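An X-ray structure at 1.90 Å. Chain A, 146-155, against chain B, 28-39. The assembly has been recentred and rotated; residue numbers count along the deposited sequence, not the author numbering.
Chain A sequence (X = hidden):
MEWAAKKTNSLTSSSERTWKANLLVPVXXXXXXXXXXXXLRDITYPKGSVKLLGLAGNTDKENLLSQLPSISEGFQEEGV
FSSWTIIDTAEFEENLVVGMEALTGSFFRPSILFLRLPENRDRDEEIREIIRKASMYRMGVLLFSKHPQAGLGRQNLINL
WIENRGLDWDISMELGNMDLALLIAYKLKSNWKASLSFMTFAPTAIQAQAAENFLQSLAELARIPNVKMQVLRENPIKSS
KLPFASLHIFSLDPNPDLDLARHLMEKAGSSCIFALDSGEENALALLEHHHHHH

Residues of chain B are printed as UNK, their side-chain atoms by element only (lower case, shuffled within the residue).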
# COMPACT_ATOMS: atom_id res chain seq x y z
N LYS A 146 -1.84 10.43 -1.98
CA LYS A 146 -1.62 9.04 -2.33
C LYS A 146 -2.50 8.64 -3.49
O LYS A 146 -3.71 8.85 -3.46
CB LYS A 146 -1.89 8.12 -1.13
CG LYS A 146 -1.68 6.65 -1.46
CD LYS A 146 -1.36 5.81 -0.22
CE LYS A 146 -2.58 5.14 0.35
NZ LYS A 146 -2.20 4.13 1.39
N HIS A 147 -1.91 8.08 -4.54
CA HIS A 147 -2.70 7.71 -5.71
C HIS A 147 -3.64 6.56 -5.36
O HIS A 147 -3.21 5.56 -4.79
CB HIS A 147 -1.81 7.32 -6.88
CG HIS A 147 -2.54 7.25 -8.18
ND1 HIS A 147 -3.30 6.16 -8.54
CD2 HIS A 147 -2.68 8.16 -9.18
CE1 HIS A 147 -3.86 6.39 -9.72
NE2 HIS A 147 -3.50 7.60 -10.13
N PRO A 148 -4.94 6.71 -5.69
CA PRO A 148 -5.99 5.78 -5.25
C PRO A 148 -5.87 4.40 -5.86
O PRO A 148 -6.44 3.46 -5.33
CB PRO A 148 -7.29 6.44 -5.73
CG PRO A 148 -6.92 7.82 -6.16
CD PRO A 148 -5.47 7.81 -6.50
N GLN A 149 -5.13 4.27 -6.96
CA GLN A 149 -4.90 2.95 -7.57
C GLN A 149 -3.47 2.47 -7.35
O GLN A 149 -3.25 1.33 -6.94
CB GLN A 149 -5.20 2.98 -9.07
CG GLN A 149 -6.68 2.93 -9.42
CD GLN A 149 -7.35 4.29 -9.34
OE1 GLN A 149 -6.88 5.27 -9.92
NE2 GLN A 149 -8.46 4.35 -8.62
N ALA A 150 -2.50 3.32 -7.67
CA ALA A 150 -1.10 2.93 -7.63
C ALA A 150 -0.52 2.91 -6.22
O ALA A 150 0.48 2.24 -5.98
CB ALA A 150 -0.26 3.84 -8.52
N GLY A 151 -1.11 3.65 -5.29
CA GLY A 151 -0.50 3.80 -3.98
C GLY A 151 0.96 4.20 -4.17
O GLY A 151 1.25 5.06 -4.99
N LEU A 152 1.87 3.56 -3.44
CA LEU A 152 3.29 3.87 -3.59
C LEU A 152 3.95 2.90 -4.54
O LEU A 152 5.18 2.88 -4.68
CB LEU A 152 4.00 3.87 -2.22
CG LEU A 152 3.51 4.97 -1.28
CD1 LEU A 152 3.99 4.75 0.15
CD2 LEU A 152 3.95 6.34 -1.79
N GLY A 153 3.14 2.07 -5.19
CA GLY A 153 3.63 1.23 -6.28
C GLY A 153 4.74 0.32 -5.80
O GLY A 153 4.65 -0.29 -4.73
N ARG A 154 5.83 0.26 -6.57
CA ARG A 154 6.94 -0.60 -6.21
C ARG A 154 7.94 0.07 -5.26
O ARG A 154 8.91 -0.56 -4.87
CB ARG A 154 7.67 -1.11 -7.47
CG ARG A 154 6.83 -2.06 -8.34
CD ARG A 154 7.56 -2.41 -9.66
NE ARG A 154 8.81 -3.14 -9.43
CZ ARG A 154 9.81 -3.22 -10.31
NH1 ARG A 154 9.71 -2.61 -11.49
NH2 ARG A 154 10.89 -3.91 -10.02
N GLN A 155 7.70 1.33 -4.90
CA GLN A 155 8.63 2.09 -4.05
C GLN A 155 10.07 1.94 -4.53
O GLN A 155 10.99 1.74 -3.74
CB GLN A 155 8.51 1.64 -2.58
CG GLN A 155 7.09 1.70 -2.09
CD GLN A 155 6.91 1.44 -0.57
OE1 GLN A 155 7.86 1.19 0.16
NE2 GLN A 155 5.67 1.50 -0.12
N UNK B 28 -6.55 -4.15 -16.76
CA UNK B 28 -7.15 -3.13 -17.61
C UNK B 28 -6.44 -1.80 -17.35
O UNK B 28 -6.23 -1.01 -18.26
o UNK B 28 -11.65 -5.08 -17.57
c UNK B 28 -9.41 -4.29 -17.46
o UNK B 28 -11.34 -2.91 -17.66
c UNK B 28 -10.90 -4.07 -17.57
c UNK B 28 -8.64 -2.99 -17.31
N UNK B 29 -6.03 -1.59 -16.11
CA UNK B 29 -5.44 -0.33 -15.69
C UNK B 29 -4.11 -0.62 -15.01
O UNK B 29 -4.09 -1.23 -13.94
c UNK B 29 -6.39 0.38 -14.72
o UNK B 29 -4.71 2.08 -14.56
o UNK B 29 -6.41 2.23 -13.18
c UNK B 29 -5.79 1.65 -14.11
N UNK B 30 -3.00 -0.18 -15.63
CA UNK B 30 -1.66 -0.50 -15.13
C UNK B 30 -1.37 0.12 -13.76
O UNK B 30 -0.50 -0.37 -13.05
c UNK B 30 -0.73 0.12 -16.18
c UNK B 30 -2.95 0.64 -16.85
c UNK B 30 -1.59 0.36 -17.36
N UNK B 31 -2.08 1.19 -13.42
CA UNK B 31 -1.92 1.83 -12.11
C UNK B 31 -2.42 0.93 -10.98
O UNK B 31 -1.81 0.87 -9.91
c UNK B 31 -3.73 6.88 -15.07
c UNK B 31 -3.18 5.25 -13.31
c UNK B 31 -2.12 4.19 -13.08
n UNK B 31 -2.84 6.16 -14.40
n UNK B 31 -3.33 7.68 -16.04
n UNK B 31 -5.01 6.80 -14.75
c UNK B 31 -2.65 3.17 -12.07
N UNK B 32 -3.53 0.24 -11.22
CA UNK B 32 -4.03 -0.76 -10.27
C UNK B 32 -3.02 -1.88 -10.12
O UNK B 32 -2.74 -2.35 -9.02
c UNK B 32 -7.01 -0.55 -8.95
c UNK B 32 -6.57 -0.48 -10.41
o UNK B 32 -6.46 -1.35 -8.17
o UNK B 32 -7.93 0.22 -8.59
c UNK B 32 -5.37 -1.35 -10.72
N UNK B 33 -2.47 -2.32 -11.25
CA UNK B 33 -1.42 -3.34 -11.20
C UNK B 33 -0.24 -2.87 -10.36
O UNK B 33 0.26 -3.62 -9.53
c UNK B 33 -0.95 -3.71 -12.61
c UNK B 33 0.21 -4.70 -12.69
c UNK B 33 0.59 -4.95 -14.17
c UNK B 33 -0.14 -6.00 -11.98
N UNK B 34 0.23 -1.64 -10.58
CA UNK B 34 1.35 -1.11 -9.81
C UNK B 34 0.99 -1.11 -8.31
O UNK B 34 1.83 -1.38 -7.45
c UNK B 34 1.72 0.30 -10.25
c UNK B 34 5.03 0.22 -10.66
s UNK B 34 3.89 -0.71 -11.67
c UNK B 34 2.42 0.36 -11.63
N UNK B 35 -0.27 -0.81 -8.00
CA UNK B 35 -0.71 -0.76 -6.61
C UNK B 35 -0.79 -2.14 -5.96
O UNK B 35 -0.86 -2.25 -4.73
N UNK B 36 -0.78 -3.18 -6.78
CA UNK B 36 -0.93 -4.56 -6.32
C UNK B 36 0.34 -5.37 -6.53
O UNK B 36 0.41 -6.51 -6.11
c UNK B 36 -2.06 -5.29 -7.09
o UNK B 36 -3.17 -4.41 -7.29
c UNK B 36 -2.52 -6.51 -6.31
N UNK B 37 1.33 -4.78 -7.20
CA UNK B 37 2.56 -5.50 -7.53
C UNK B 37 3.17 -6.25 -6.33
O UNK B 37 3.47 -7.45 -6.41
c UNK B 37 4.88 -5.19 -8.56
c UNK B 37 5.11 -5.45 -9.92
c UNK B 37 5.89 -5.47 -7.64
c UNK B 37 3.59 -4.54 -8.14
c UNK B 37 7.09 -6.04 -8.05
c UNK B 37 6.32 -6.02 -10.35
c UNK B 37 7.31 -6.31 -9.43
N UNK B 38 3.38 -5.56 -5.23
CA UNK B 38 4.09 -6.18 -4.11
C UNK B 38 3.32 -7.35 -3.52
O UNK B 38 3.90 -8.34 -3.07
c UNK B 38 4.43 -5.15 -3.02
c UNK B 38 5.61 -4.27 -3.39
o UNK B 38 6.37 -4.63 -4.33
o UNK B 38 5.80 -3.22 -2.74
N UNK B 39 2.01 -7.22 -3.51
CA UNK B 39 1.13 -8.25 -2.98
C UNK B 39 1.15 -9.47 -3.91
O UNK B 39 1.24 -10.60 -3.45
c UNK B 39 -2.46 -8.95 -2.76
c UNK B 39 -0.29 -7.69 -2.81
c UNK B 39 -3.08 -10.38 -0.91
c UNK B 39 -0.98 -9.20 -0.91
c UNK B 39 -1.26 -8.64 -2.15
c UNK B 39 -3.37 -9.81 -2.16
c UNK B 39 -1.87 -10.07 -0.30
O HOH W 1 -4.72 -0.78 -5.96
O HOH W 2 -8.28 0.59 -5.85
O HOH W 3 2.75 -2.53 -5.03
O HOH W 4 8.41 -2.32 -2.51

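Position 28 carries three carbons, the third bearing two oxygens, and lies out of reach of chain A: glutamate, E28(B). Position 29 has two carbons, the second with two oxygens, one of them 3.8 Å from Q149(A) CG. It is aspartate, D29(B), and it caps the helix, its OD1 accepting from the backbone N of position 31 at 3.0 Å. At position 30 three carbons close a ring onto the backbone N, so this is proline, P30(B), which starts the helix and touches nothing across the contact.

Position 31 runs through three carbons and a nitrogen to a carbon with two more nitrogens; its third carbon lies 3.8 Å from H147(A) CE1: arginine, R31(B). Position 32 again shows three carbons ending in two oxygens. Its CB points away, yet the chain curls back until one oxygen is 3.1 Å from Q149(A) CG: glutamate, E32(B). Position 33, four carbons forked at the second, is leucine, L33(B), facing away from chain A.

Position 34 is unbranched, two carbons, a sulfur and a carbon; that terminal carbon lies 3.7 Å from R154(A) CG: methionine, M34(B). Position 35 has no side-chain atoms, and its CA approaches Q149(A) O and A150(A) O, each at 3.3 Å: glycine, G35(B). An ideal CB here would sit 1.9 Å from Q149(A) O, a clash. Position 36 has one carbon bearing an oxygen and a carbon, hence threonine, T36(B), whose OG1 turns back to donate to E32(B) O at 2.7 Å.

Position 37 is one carbon and a six-carbon ring, with R154(A) over one face: phenylalanine, F37(B). R154(A) CD stands 3.7 Å from the ring centroid, nearly on its normal. Position 38 has two carbons, the second with two oxygens, one 3.7 Å from G153(A) O: aspartate, D38(B). Position 39 repeats the six-carbon ring, phenylalanine, F39(B), but out of reach.

The contact works without one direct hydrogen bond between the stretches. Instead, the backbones pack closely, with CA-H...O contacts: those of G35(B), and G153(A) CA to M34(B) O at 3.4 Å. The bare glycine permits the approach to Q149(A) O. Chain A holds its loop with two overlapping type II' turns and with H147(A) ND1, which accepts from both Q149(A) N and A150(A) N at 3.1 Å. Water supplies the polar links: one donates to E32(B) OE1 at 2.9 Å and Q149(A) O at 2.8 Å, another to M34(B) O at 2.8 Å and G153(A) O at 3.0 Å.

Chain B 28-39: EDPRELMGTFDF
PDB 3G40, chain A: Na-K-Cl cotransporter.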